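Local coordinates for protein inositol monophosphatase (Staphylococcus aureus, PDB 5DW8) that probably hydrolyses inositol monophosphates to inositol and phosphate in a metal-dependent reaction, and binds adenosine-2'-monophosphate in its active site, at residues P92-L97 / G190-E195. Numbering follows the deposited sequence.
Sequences PIDGTL and GSAALE. With CA (calcium ion), chain C; 2AM (adenosine-2'-monophosphate), chain D.
The pocket for adenosine-2'-monophosphate is built here from two helix starts, and the carboxylate of Asp94 joins them by reaching the first turn of helix 192-200. Asp94 OD2 accepts from Ala193 N at 2.8 Å. That bond is almost straight, 174° at the hydrogen, and meets OD2 nearly along the C-O axis. The hydroxyl of Ser191, the N-cap residue, gives OD2 a second bond. Ser191 OG comes to Asp94 OD2 from above the carboxylate plane, 51° out of it, at 3.0 Å. CG of Asp94 stands anti to its backbone N (chi1 -162°), which extends the carboxylate across to the second helix. Two donors, Ala193 N and Ser191 OG, thus hold OD2 at the start of helix 192-200.

The other oxygen faces the ligand. Asp94 OD1 accepts the ribose hydroxyl O3' at 2.6 Å, and Ala192 N donates to the same O3' at 3.0 Å. O3' is therefore gripped from both segments.

Asp91 to Thr96 read DPIDGT, the signature of the inositol monophosphatase family. Ile93 O and Asp91 bind one calcium ion, which also takes phosphate oxygen O3P. Gly95, the N-cap of helix 96-102, and Thr96 hold the phosphate by their backbone. Gly95 N lies 2.7 Å from O1P, and Thr96 N donates to the same oxygen.

Backbone packs on backbone at Gly95. Gly95 CA makes a CA-H...O contact of 3.5 Å with Gly190 O. The CA atoms of Gly95 and Ser191 are 4.7 Å apart, the closest CA pair between the two segments. From the first turn of helix 192-200, Glu195 OE1 reaches back to the N-H groups of Gly190 and Ser191 through two weak bonds.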
# COMPACT_ATOMS: atom_id res chain seq x y z
N PRO A 92 -11.89 14.96 -7.30
CA PRO A 92 -12.73 14.71 -6.16
C PRO A 92 -12.42 13.35 -5.61
O PRO A 92 -12.50 13.20 -4.42
CB PRO A 92 -14.16 14.82 -6.71
CG PRO A 92 -14.04 15.26 -8.10
CD PRO A 92 -12.66 14.86 -8.55
N ILE A 93 -12.06 12.38 -6.47
CA ILE A 93 -11.55 11.09 -6.00
C ILE A 93 -10.23 10.65 -6.68
O ILE A 93 -10.23 10.14 -7.81
CB ILE A 93 -12.60 9.97 -6.12
CG1 ILE A 93 -13.80 10.25 -5.20
CG2 ILE A 93 -12.01 8.61 -5.71
CD1 ILE A 93 -14.99 10.84 -5.91
N ASP A 94 -9.12 10.85 -5.98
CA ASP A 94 -7.88 10.22 -6.36
C ASP A 94 -7.83 8.83 -5.77
O ASP A 94 -7.88 8.67 -4.55
CB ASP A 94 -6.69 11.03 -5.88
CG ASP A 94 -5.43 10.67 -6.62
OD1 ASP A 94 -5.50 10.40 -7.82
OD2 ASP A 94 -4.37 10.61 -5.99
N GLY A 95 -7.74 7.83 -6.66
CA GLY A 95 -7.77 6.40 -6.31
C GLY A 95 -9.15 5.79 -6.54
O GLY A 95 -9.72 5.20 -5.65
N THR A 96 -9.68 5.93 -7.75
CA THR A 96 -11.03 5.41 -8.09
C THR A 96 -11.08 3.92 -7.95
O THR A 96 -12.04 3.38 -7.39
CB THR A 96 -11.54 5.76 -9.53
OG1 THR A 96 -10.60 5.34 -10.54
CG2 THR A 96 -11.80 7.23 -9.67
N LEU A 97 -10.06 3.23 -8.45
CA LEU A 97 -10.05 1.80 -8.30
C LEU A 97 -10.08 1.42 -6.85
O LEU A 97 -10.89 0.59 -6.48
CB LEU A 97 -8.86 1.17 -8.99
CG LEU A 97 -8.94 1.27 -10.50
CD1 LEU A 97 -7.68 0.66 -11.04
CD2 LEU A 97 -10.16 0.62 -11.13
N GLY A 190 -1.71 3.21 -4.99
CA GLY A 190 -2.80 3.44 -5.94
C GLY A 190 -3.49 4.79 -5.83
O GLY A 190 -4.58 4.97 -6.35
N SER A 191 -2.86 5.74 -5.15
CA SER A 191 -3.33 7.12 -5.07
C SER A 191 -2.12 8.02 -5.06
O SER A 191 -1.35 7.99 -4.10
CB SER A 191 -4.13 7.34 -3.80
OG SER A 191 -4.46 8.70 -3.62
N ALA A 192 -1.96 8.82 -6.12
CA ALA A 192 -0.81 9.75 -6.27
C ALA A 192 -0.79 10.85 -5.24
O ALA A 192 0.28 11.25 -4.79
CB ALA A 192 -0.79 10.39 -7.66
N ALA A 193 -1.95 11.38 -4.90
CA ALA A 193 -2.01 12.45 -3.91
C ALA A 193 -1.58 11.93 -2.52
O ALA A 193 -0.75 12.52 -1.86
CB ALA A 193 -3.41 13.02 -3.85
N LEU A 194 -2.12 10.81 -2.09
CA LEU A 194 -1.71 10.22 -0.82
C LEU A 194 -0.23 9.81 -0.83
O LEU A 194 0.43 9.94 0.19
CB LEU A 194 -2.59 9.01 -0.46
CG LEU A 194 -4.02 9.32 -0.02
CD1 LEU A 194 -4.75 8.03 0.27
CD2 LEU A 194 -4.04 10.26 1.19
N GLU A 195 0.28 9.32 -1.97
CA GLU A 195 1.68 8.92 -2.07
C GLU A 195 2.65 10.13 -2.02
O GLU A 195 3.70 10.05 -1.38
CB GLU A 195 1.91 8.01 -3.29
CG GLU A 195 1.48 6.56 -3.04
CD GLU A 195 1.47 5.66 -4.28
OE1 GLU A 195 0.48 5.63 -5.06
OE2 GLU A 195 2.44 4.93 -4.48
CA CA C . -10.28 11.27 -9.86
P 2AM D . -7.55 8.53 -10.46
O1P 2AM D . -7.61 7.43 -9.30
O2P 2AM D . -7.82 7.72 -11.84
O3P 2AM D . -8.54 9.60 -10.16
C5' 2AM D . -3.45 5.43 -10.14
O5' 2AM D . -2.74 4.59 -9.21
C4' 2AM D . -3.04 6.85 -9.79
O4' 2AM D . -2.61 7.58 -10.99
C3' 2AM D . -4.23 7.65 -9.28
O3' 2AM D . -3.70 8.74 -8.54
C2' 2AM D . -4.87 8.04 -10.63
O2' 2AM D . -5.95 9.02 -10.54
C1' 2AM D . -3.65 8.56 -11.35
N9 2AM D . -3.80 8.66 -12.85
C8 2AM D . -3.53 9.74 -13.58
N7 2AM D . -3.75 9.46 -14.86
C5 2AM D . -4.16 8.19 -14.93
C6 2AM D . -4.51 7.43 -15.98
N6 2AM D . -4.45 8.01 -17.17
N1 2AM D . -4.89 6.14 -15.84
C2 2AM D . -4.93 5.59 -14.55
N3 2AM D . -4.55 6.41 -13.46
C4 2AM D . -4.18 7.69 -13.68